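TRNA nucleotidyl transferase-related protein (Thermotoga maritima, PDB 3H38) probably adds the CCA end to tRNA from CTP and ATP with magnesium, this chain being the catalytic and RNA-binding part of a longer protein. Local coordinates at residues K18-N21 with L22-L26; R211-G214 with P215-R218; N345-I348 with C349-A353; I394-V397 with L398-L402. All coordinates share one frame; numbering follows the deposited sequence.

Interaction 1 (K18-N21 with L22-L26)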
loop_
_atom_site.group_PDB
_atom_site.type_symbol
_atom_site.label_atom_id
_atom_site.label_comp_id
_atom_site.label_asym_id
_atom_site.label_seq_id
_atom_site.Cartn_x
_atom_site.Cartn_y
_atom_site.Cartn_z
ATOM N N LYS A 18 26.816 -9.621 14.162
ATOM C CA LYS A 18 26.990 -8.323 14.750
ATOM C C LYS A 18 25.739 -7.955 15.514
ATOM O O LYS A 18 25.785 -7.392 16.582
ATOM C CB LYS A 18 27.300 -7.318 13.667
ATOM C CG LYS A 18 26.792 -5.957 13.958
ATOM C CD LYS A 18 27.907 -4.982 14.188
ATOM C CE LYS A 18 27.474 -3.929 15.155
ATOM N NZ LYS A 18 27.861 -2.552 14.721
ATOM N N ILE A 19 24.625 -8.320 14.917
ATOM C CA ILE A 19 23.278 -8.085 15.401
ATOM C C ILE A 19 22.839 -9.067 16.506
ATOM O O ILE A 19 22.145 -8.683 17.454
ATOM C CB ILE A 19 22.330 -8.162 14.199
ATOM C CG1 ILE A 19 22.314 -6.813 13.477
ATOM C CG2 ILE A 19 20.938 -8.596 14.601
ATOM C CD1 ILE A 19 21.307 -6.744 12.358
ATOM N N LEU A 20 23.250 -10.325 16.386
ATOM C CA LEU A 20 23.029 -11.301 17.442
ATOM C C LEU A 20 23.633 -10.811 18.738
ATOM O O LEU A 20 23.015 -10.928 19.801
ATOM C CB LEU A 20 23.650 -12.658 17.092
ATOM C CG LEU A 20 22.678 -13.830 17.003
ATOM C CD1 LEU A 20 23.298 -15.115 17.489
ATOM C CD2 LEU A 20 21.443 -13.513 17.813
ATOM N N ASN A 21 24.853 -10.285 18.647
ATOM C CA ASN A 21 25.557 -9.817 19.832
ATOM C C ASN A 21 24.855 -8.656 20.508
ATOM O O ASN A 21 24.930 -8.501 21.728
ATOM C CB ASN A 21 27.000 -9.463 19.503
ATOM C CG ASN A 21 27.935 -10.649 19.690
ATOM O OD1 ASN A 21 27.605 -11.623 20.390
ATOM N ND2 ASN A 21 29.108 -10.576 19.065
ATOM N N LEU A 22 24.174 -7.860 19.689
ATOM C CA LEU A 22 23.332 -6.757 20.128
ATOM C C LEU A 22 22.121 -7.251 20.928
ATOM O O LEU A 22 21.873 -6.771 22.031
ATOM C CB LEU A 22 22.843 -5.999 18.894
ATOM C CG LEU A 22 21.964 -4.781 19.140
ATOM C CD1 LEU A 22 22.630 -3.819 20.088
ATOM C CD2 LEU A 22 21.667 -4.069 17.822
ATOM N N PHE A 23 21.363 -8.188 20.343
ATOM C CA PHE A 23 20.264 -8.848 21.034
ATOM C C PHE A 23 20.763 -9.310 22.401
ATOM O O PHE A 23 20.078 -9.145 23.410
ATOM C CB PHE A 23 19.722 -10.049 20.235
ATOM C CG PHE A 23 18.871 -9.674 19.020
ATOM C CD1 PHE A 23 17.945 -8.648 19.076
ATOM C CD2 PHE A 23 18.975 -10.391 17.836
ATOM C CE1 PHE A 23 17.165 -8.320 17.980
ATOM C CE2 PHE A 23 18.196 -10.064 16.724
ATOM C CZ PHE A 23 17.292 -9.029 16.798
ATOM N N ARG A 24 21.973 -9.867 22.428
ATOM C CA ARG A 24 22.597 -10.299 23.683
ATOM C C ARG A 24 22.794 -9.136 24.666
ATOM O O ARG A 24 22.313 -9.183 25.807
ATOM C CB ARG A 24 23.896 -11.069 23.426
ATOM C CG ARG A 24 23.665 -12.464 22.841
ATOM C CD ARG A 24 24.954 -13.322 22.744
ATOM N NE ARG A 24 24.636 -14.754 22.674
ATOM C CZ ARG A 24 24.781 -15.490 21.577
ATOM N NH1 ARG A 24 25.281 -14.929 20.479
ATOM N NH2 ARG A 24 24.452 -16.785 21.577
ATOM N N LEU A 25 23.410 -8.076 24.205
ATOM C CA LEU A 25 23.594 -6.907 25.021
ATOM C C LEU A 25 22.326 -6.399 25.591
ATOM O O LEU A 25 22.279 -6.060 26.717
ATOM C CB LEU A 25 24.153 -5.794 24.187
ATOM C CG LEU A 25 25.617 -5.808 23.896
ATOM C CD1 LEU A 25 26.079 -4.387 23.980
ATOM C CD2 LEU A 25 26.275 -6.659 24.914
ATOM N N LEU A 26 21.299 -6.330 24.767
ATOM C CA LEU A 26 20.003 -5.831 25.185
ATOM C C LEU A 26 19.452 -6.714 26.299
ATOM O O LEU A 26 18.899 -6.206 27.289
ATOM C CB LEU A 26 19.034 -5.749 24.009
ATOM C CG LEU A 26 19.361 -4.722 22.916
ATOM C CD1 LEU A 26 18.537 -4.961 21.662
ATOM C CD2 LEU A 26 19.162 -3.300 23.402
#

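Interaction 2 (R211-G214 with P215-R218)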
loop_
_atom_site.group_PDB
_atom_site.type_symbol
_atom_site.label_atom_id
_atom_site.label_comp_id
_atom_site.label_asym_id
_atom_site.label_seq_id
_atom_site.Cartn_x
_atom_site.Cartn_y
_atom_site.Cartn_z
ATOM N N ARG A 211 -18.412 0.198 10.570
ATOM C CA ARG A 211 -18.293 0.687 11.937
ATOM C C ARG A 211 -16.887 1.182 12.218
ATOM O O ARG A 211 -16.702 1.955 13.127
ATOM C CB ARG A 211 -18.695 -0.372 12.958
ATOM C CG ARG A 211 -20.196 -0.378 13.263
ATOM C CD ARG A 211 -20.652 -1.740 13.783
ATOM N NE ARG A 211 -20.866 -1.869 15.240
ATOM C CZ ARG A 211 -20.562 -0.970 16.185
ATOM N NH1 ARG A 211 -20.836 -1.251 17.457
ATOM N NH2 ARG A 211 -19.984 0.197 15.890
ATOM N N THR A 212 -15.896 0.746 11.436
ATOM C CA THR A 212 -14.546 1.279 11.609
ATOM C C THR A 212 -14.336 2.574 10.819
ATOM O O THR A 212 -15.109 2.886 9.938
ATOM C CB THR A 212 -13.395 0.188 11.453
ATOM O OG1 THR A 212 -12.340 0.661 10.602
ATOM C CG2 THR A 212 -13.921 -1.103 10.921
ATOM N N THR A 213 -13.325 3.359 11.184
ATOM C CA THR A 213 -13.126 4.660 10.557
ATOM C C THR A 213 -12.439 4.500 9.210
ATOM O O THR A 213 -11.654 3.569 9.007
ATOM C CB THR A 213 -12.303 5.629 11.453
ATOM O OG1 THR A 213 -10.930 5.203 11.537
ATOM C CG2 THR A 213 -12.900 5.700 12.842
ATOM N N GLY A 214 -12.749 5.413 8.296
ATOM C CA GLY A 214 -12.136 5.440 6.984
ATOM C C GLY A 214 -10.621 5.361 6.939
ATOM O O GLY A 214 -10.053 4.473 6.286
ATOM N N PRO A 215 -9.946 6.301 7.615
ATOM C CA PRO A 215 -8.477 6.403 7.581
ATOM C C PRO A 215 -7.756 5.120 7.995
ATOM O O PRO A 215 -6.674 4.821 7.472
ATOM C CB PRO A 215 -8.185 7.518 8.595
ATOM C CG PRO A 215 -9.415 8.375 8.571
ATOM C CD PRO A 215 -10.569 7.436 8.322
ATOM N N ARG A 216 -8.333 4.375 8.932
ATOM C CA ARG A 216 -7.681 3.167 9.397
ATOM C C ARG A 216 -7.766 2.151 8.268
ATOM O O ARG A 216 -6.785 1.530 7.882
ATOM C CB ARG A 216 -8.333 2.670 10.694
ATOM C CG ARG A 216 -8.349 3.725 11.840
ATOM C CD ARG A 216 -8.676 3.077 13.216
ATOM N NE ARG A 216 -7.735 1.985 13.477
ATOM C CZ ARG A 216 -8.066 0.738 13.792
ATOM N NH1 ARG A 216 -7.093 -0.156 13.979
ATOM N NH2 ARG A 216 -9.347 0.383 13.940
ATOM N N LEU A 217 -8.957 2.031 7.711
ATOM C CA LEU A 217 -9.226 1.151 6.597
ATOM C C LEU A 217 -8.362 1.522 5.374
ATOM O O LEU A 217 -7.791 0.648 4.709
ATOM C CB LEU A 217 -10.707 1.266 6.251
ATOM C CG LEU A 217 -11.781 0.232 6.622
ATOM C CD1 LEU A 217 -11.374 -0.698 7.711
ATOM C CD2 LEU A 217 -13.100 0.936 6.938
ATOM N N ARG A 218 -8.253 2.818 5.081
ATOM C CA ARG A 218 -7.528 3.233 3.893
ATOM C C ARG A 218 -6.103 2.754 4.043
ATOM O O ARG A 218 -5.476 2.232 3.105
ATOM C CB ARG A 218 -7.581 4.757 3.719
ATOM C CG ARG A 218 -6.527 5.320 2.792
ATOM C CD ARG A 218 -6.804 6.753 2.350
ATOM N NE ARG A 218 -5.678 7.239 1.560
ATOM C CZ ARG A 218 -5.599 8.448 1.007
ATOM N NH1 ARG A 218 -4.534 8.790 0.308
ATOM N NH2 ARG A 218 -6.573 9.317 1.159
#

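Interaction 3 (N345-I348 with C349-A353)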
loop_
_atom_site.group_PDB
_atom_site.type_symbol
_atom_site.label_atom_id
_atom_site.label_comp_id
_atom_site.label_asym_id
_atom_site.label_seq_id
_atom_site.Cartn_x
_atom_site.Cartn_y
_atom_site.Cartn_z
ATOM N N ASN A 345 -1.029 10.460 -14.003
ATOM C CA ASN A 345 -0.604 9.084 -14.212
ATOM C C ASN A 345 -1.710 8.096 -13.895
ATOM O O ASN A 345 -1.847 7.073 -14.555
ATOM C CB ASN A 345 0.581 8.773 -13.308
ATOM C CG ASN A 345 1.848 9.445 -13.765
ATOM O OD1 ASN A 345 2.938 9.107 -13.298
ATOM N ND2 ASN A 345 1.719 10.402 -14.692
ATOM N N GLU A 346 -2.488 8.397 -12.857
ATOM C CA GLU A 346 -3.536 7.487 -12.421
ATOM C C GLU A 346 -4.612 7.356 -13.495
ATOM O O GLU A 346 -5.102 6.251 -13.764
ATOM C CB GLU A 346 -4.125 7.926 -11.073
ATOM C CG GLU A 346 -3.185 7.678 -9.890
ATOM C CD GLU A 346 -1.999 8.636 -9.862
ATOM O OE1 GLU A 346 -2.178 9.824 -10.193
ATOM O OE2 GLU A 346 -0.885 8.208 -9.499
ATOM N N THR A 347 -4.959 8.488 -14.110
ATOM C CA THR A 347 -5.913 8.513 -15.203
ATOM C C THR A 347 -5.382 7.674 -16.362
ATOM O O THR A 347 -6.141 7.023 -17.080
ATOM C CB THR A 347 -6.161 9.950 -15.702
ATOM O OG1 THR A 347 -6.927 10.672 -14.733
ATOM C CG2 THR A 347 -6.927 9.933 -17.038
ATOM N N ILE A 348 -4.071 7.696 -16.539
ATOM C CA ILE A 348 -3.467 6.959 -17.638
ATOM C C ILE A 348 -3.709 5.485 -17.412
ATOM O O ILE A 348 -4.286 4.806 -18.267
ATOM C CB ILE A 348 -1.957 7.232 -17.745
ATOM C CG1 ILE A 348 -1.707 8.577 -18.438
ATOM C CG2 ILE A 348 -1.263 6.111 -18.481
ATOM C CD1 ILE A 348 -0.251 8.885 -18.647
ATOM N N CYS A 349 -3.283 5.004 -16.244
ATOM C CA CYS A 349 -3.523 3.622 -15.826
ATOM C C CYS A 349 -4.975 3.248 -16.079
ATOM O O CYS A 349 -5.280 2.183 -16.624
ATOM C CB CYS A 349 -3.251 3.486 -14.329
ATOM S SG CYS A 349 -1.608 4.002 -13.806
ATOM N N HIS A 350 -5.862 4.152 -15.667
ATOM C CA HIS A 350 -7.297 3.984 -15.801
ATOM C C HIS A 350 -7.648 3.777 -17.279
ATOM O O HIS A 350 -8.445 2.917 -17.616
ATOM C CB HIS A 350 -7.995 5.218 -15.208
ATOM C CG HIS A 350 -9.479 5.098 -15.086
ATOM N ND1 HIS A 350 -10.162 3.912 -15.290
ATOM C CD2 HIS A 350 -10.422 6.013 -14.735
ATOM C CE1 HIS A 350 -11.452 4.109 -15.099
ATOM N NE2 HIS A 350 -11.639 5.378 -14.768
ATOM N N PHE A 351 -7.041 4.549 -18.169
ATOM C CA PHE A 351 -7.221 4.269 -19.591
ATOM C C PHE A 351 -6.677 2.883 -19.933
ATOM O O PHE A 351 -7.325 2.101 -20.641
ATOM C CB PHE A 351 -6.579 5.345 -20.463
ATOM C CG PHE A 351 -7.472 6.530 -20.719
ATOM C CD1 PHE A 351 -7.058 7.816 -20.398
ATOM C CD2 PHE A 351 -8.735 6.357 -21.276
ATOM C CE1 PHE A 351 -7.886 8.914 -20.638
ATOM C CE2 PHE A 351 -9.568 7.449 -21.520
ATOM C CZ PHE A 351 -9.143 8.729 -21.197
ATOM N N LEU A 352 -5.510 2.554 -19.397
ATOM C CA LEU A 352 -4.946 1.242 -19.683
ATOM C C LEU A 352 -5.769 0.093 -19.098
ATOM O O LEU A 352 -5.665 -1.049 -19.565
ATOM C CB LEU A 352 -3.489 1.160 -19.238
ATOM C CG LEU A 352 -2.515 1.966 -20.104
ATOM C CD1 LEU A 352 -1.282 2.344 -19.302
ATOM C CD2 LEU A 352 -2.139 1.192 -21.357
ATOM N N ALA A 353 -6.598 0.380 -18.093
ATOM C CA ALA A 353 -7.408 -0.691 -17.509
ATOM C C ALA A 353 -8.427 -1.251 -18.504
ATOM O O ALA A 353 -8.934 -2.351 -18.329
ATOM C CB ALA A 353 -8.105 -0.237 -16.222
#

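Interaction 4 (I394-V397 with L398-L402)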
loop_
_atom_site.group_PDB
_atom_site.type_symbol
_atom_site.label_atom_id
_atom_site.label_comp_id
_atom_site.label_asym_id
_atom_site.label_seq_id
_atom_site.Cartn_x
_atom_site.Cartn_y
_atom_site.Cartn_z
ATOM N N ILE A 394 -3.541 32.336 -32.042
ATOM C CA ILE A 394 -2.164 31.859 -32.015
ATOM C C ILE A 394 -2.107 30.502 -31.315
ATOM O O ILE A 394 -1.501 29.562 -31.821
ATOM C CB ILE A 394 -1.218 32.873 -31.326
ATOM C CG1 ILE A 394 -1.734 33.233 -29.935
ATOM C CG2 ILE A 394 -1.071 34.138 -32.164
ATOM C CD1 ILE A 394 -1.211 34.548 -29.423
ATOM N N GLY A 395 -2.752 30.403 -30.156
ATOM C CA GLY A 395 -2.842 29.143 -29.445
ATOM C C GLY A 395 -3.411 28.078 -30.356
ATOM O O GLY A 395 -2.881 26.969 -30.449
ATOM N N GLU A 396 -4.505 28.419 -31.028
ATOM C CA GLU A 396 -5.082 27.539 -32.031
ATOM C C GLU A 396 -3.968 27.084 -32.962
ATOM O O GLU A 396 -3.752 25.889 -33.149
ATOM C CB GLU A 396 -6.177 28.258 -32.832
ATOM C CG GLU A 396 -7.498 28.465 -32.082
ATOM C CD GLU A 396 -8.502 29.333 -32.849
ATOM O OE1 GLU A 396 -8.154 29.855 -33.933
ATOM O OE2 GLU A 396 -9.644 29.496 -32.361
ATOM N N VAL A 397 -3.250 28.051 -33.525
ATOM C CA VAL A 397 -2.139 27.767 -34.429
ATOM C C VAL A 397 -1.104 26.820 -33.832
ATOM O O VAL A 397 -0.740 25.838 -34.457
ATOM C CB VAL A 397 -1.419 29.052 -34.857
ATOM C CG1 VAL A 397 -0.184 28.711 -35.681
ATOM C CG2 VAL A 397 -2.358 29.939 -35.645
ATOM N N LEU A 398 -0.632 27.122 -32.626
ATOM C CA LEU A 398 0.405 26.317 -31.984
ATOM C C LEU A 398 -0.014 24.865 -31.828
ATOM O O LEU A 398 0.785 23.950 -32.025
ATOM C CB LEU A 398 0.793 26.894 -30.620
ATOM C CG LEU A 398 1.835 28.015 -30.557
ATOM C CD1 LEU A 398 2.645 28.072 -31.845
ATOM C CD2 LEU A 398 1.177 29.351 -30.274
ATOM N N GLU A 399 -1.273 24.648 -31.477
ATOM C CA GLU A 399 -1.748 23.288 -31.297
ATOM C C GLU A 399 -1.953 22.569 -32.627
ATOM O O GLU A 399 -1.752 21.363 -32.711
ATOM C CB GLU A 399 -3.021 23.249 -30.453
ATOM C CG GLU A 399 -3.313 21.867 -29.897
ATOM C CD GLU A 399 -4.257 21.906 -28.722
ATOM O OE1 GLU A 399 -5.292 22.598 -28.824
ATOM O OE2 GLU A 399 -3.966 21.245 -27.698
ATOM N N LYS A 400 -2.348 23.284 -33.658
ATOM C CA LYS A 400 -2.443 22.689 -34.975
ATOM C C LYS A 400 -1.076 22.260 -35.451
ATOM O O LYS A 400 -0.908 21.238 -36.060
ATOM C CB LYS A 400 -3.088 23.640 -35.958
ATOM C CG LYS A 400 -4.585 23.650 -35.882
ATOM C CD LYS A 400 -5.078 23.864 -34.477
ATOM C CE LYS A 400 -6.498 24.353 -34.515
ATOM N NZ LYS A 400 -7.058 24.651 -33.185
ATOM N N ILE A 401 -0.085 23.055 -35.171
ATOM C CA ILE A 401 1.278 22.676 -35.533
ATOM C C ILE A 401 1.772 21.490 -34.690
ATOM O O ILE A 401 2.265 20.506 -35.236
ATOM C CB ILE A 401 2.266 23.894 -35.587
ATOM C CG1 ILE A 401 3.704 23.462 -35.321
ATOM C CG2 ILE A 401 1.876 24.981 -34.620
ATOM C CD1 ILE A 401 4.685 24.622 -35.424
ATOM N N LEU A 402 1.600 21.575 -33.372
ATOM C CA LEU A 402 1.808 20.435 -32.475
ATOM C C LEU A 402 1.155 19.174 -33.062
ATOM O O LEU A 402 1.768 18.103 -33.132
ATOM C CB LEU A 402 1.155 20.730 -31.118
ATOM C CG LEU A 402 1.782 20.398 -29.747
ATOM C CD1 LEU A 402 0.689 20.316 -28.660
ATOM C CD2 LEU A 402 2.627 19.136 -29.749
#

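Interaction 1 (K18-N21 with L22-L26)
In Ile19 the CG2 methyl lies anti to the backbone N, and in Phe23 the ring carbon CG is anti to the carbonyl carbon (chi1 -75°); together these torsions set the two side chains alongside, pointing the same way. The touch is between Ile19 CG2 and Phe23 CE2, 3.8 Å apart. Leu20 reaches the same ring from another direction: its CD2 sits at the edge, in the ring plane, 4.0 Å from Phe23 CD2, the side chains crossing at about a right angle. These are i to i+3 and i to i+4 neighbours on helix 17-32, which packs on the nucleotidyltransferase head sheet, where Leu22, Phe23 and Leu26 touch Ile56 of strand 56-60. Large apolar residues suit this inner side, and Phe23 also meets Phe43 edge-to-face. The Phe23 side chain is about 8 Å from those of Asp55 and Asp57, two of the aspartates that bind magnesium when it is present. Phe23 N bonds to Ile19 O at 3.0 Å, nearly straight at 170°. Long polar chains suit the solvent-facing side: Arg24 passes NH1 3.6 Å from Leu20 CD1, while Asn21 OD1 stands at the guanidinium edge, amide and guanidinium planes 60° apart.

Interaction 2 (R211-G214 with P215-R218)
Helix 214-225 begins here, with Thr213 at its N-cap position, in the region that is probably RNA-binding in the poly(A) polymerase family. Thr213 O receives two weak bonds from the first turn: Leu217 N at 3.4 Å, nearly straight (172°), and Arg216 N at the same length but bent to 130°. The firmer bond is the next one, Arg218 N to Gly214 O at 2.7 Å. Pro215 suits a first turn, where its lack of an N-H costs no helical bond. Thr213 OG1 lies between the backbone N and the carbonyl carbon (chi1 70°), which turns it toward the aliphatic part of Arg216, 3.0 Å from Arg216 CG, a tight approach. From the buried side Thr212 crosses Leu217, its OG1 3.3 Å from Leu217 CD1, so an apolar branch closes over the hydroxyl, which also makes a weak bond to Thr213 O. Arg216 bends about its CG-CD bond, and its NH1 forms a salt bridge with Asp174, a residue that binds CTP and ATP. Arg218, in contrast, runs extended to Glu222. The Asp174 pairing is consistent with a second-shell place for Arg216 at the nucleotide site, where the salt bridge would tend to orient the Asp174 carboxylate.

Interaction 3 (N345-I348 with C349-A353)
Four successive i to i+4 backbone bonds, from Cys349 N to Asn345 O through Leu352 N to Ile348 O, wind residues 345-352 into one short alpha helix. It is a buried element of the helical part of the chain, wedged among helices 254-274, 279-287 and 309-328. Leu352 N meets Ile348 O at 2.8 Å, and Phe351 N is at the same distance from Thr347 O. Side chains four residues apart pair along the helix. With CG2 anti to its backbone N, Ile348 sends this methyl forward to Leu352 CD1, 3.9 Å away, and the two branched chains lie side by side; both also touch Val270, an apolar setting that suits them. Thr347 and Phe351 run alongside each other in the same manner. The small methyl of the threonine fits beside the ring, while both residues contact helix 309-328, through Val316 and Leu323 respectively. Small, buried Cys349 touches Leu263 and Val277. Glu346 turns its carboxylate to the backbone of Asp278, which satisfies OE2. Beside the aromatic ring, Thr347 CG2 lies 3.9 Å from Phe351 CE1 and 4.0 Å from Phe351 CD1.

Interaction 4 (I394-V397 with L398-L402)
Leu398 N gives a bond of 2.7 Å to Ile394 O, with an N-H...O angle of 161°. It is one link of the alpha helix 392-407, near the C-terminal end of the modelled chain, and the next is Glu399 N to Gly395 O at 3.0 Å. Bonds from Lys400 N to Glu396 O and from Ile401 N to Val397 O continue the pattern, though the two acceptors are placed less surely. Gly395, without a side chain, contributes backbone alone. On the more exposed side, where charged residues suit the solvent, Glu396 and Lys400 lie alongside each other, although the path of the lysine chain is less sure because its CD comes too close to Glu396 O in the model. As modelled, their opposite charges are spaced rather than paired, with Glu396 OE1 5.4 Å from Lys400 NZ, and any attraction is probably modest. One side of the helix is apolar. Ile394, Val397 and Leu398 all touch Ile384 of helix 381-384, so branched aliphatic chains suit this side, and Ile401 extends it toward Lys377 and Asn379. Leu398 has CG anti to the carbonyl carbon (chi1 -84°), which lays CD2 back over the preceding turn. There Leu398 CD2 lies 3.1 Å from Ile394 O and 4.4 Å from Ile394 CB.

The four contacts follow one another along an elongated chain, each a local helical arrangement, and none touches another. Interaction 1 belongs to the catalytic head, the Phe23 side chain about 8 Å from Asp55 and Asp57, while in interaction 2 the Arg216 side chain is about 3 Å from that of Asp174; their centres are about 38 Å apart. Interaction 3 lies about 26 Å from interaction 2 between centres, about 10 Å between nearest atoms; Arg218 and Glu346 both touch Tyr281 of helix 279-287, a shared neighbour. The centres of interactions 3 and 4 are about 27 Å apart, those of 1 and 4 about 68 Å, across the chain's centre. Interactions 3 and 4 lie away from the known ligand sites.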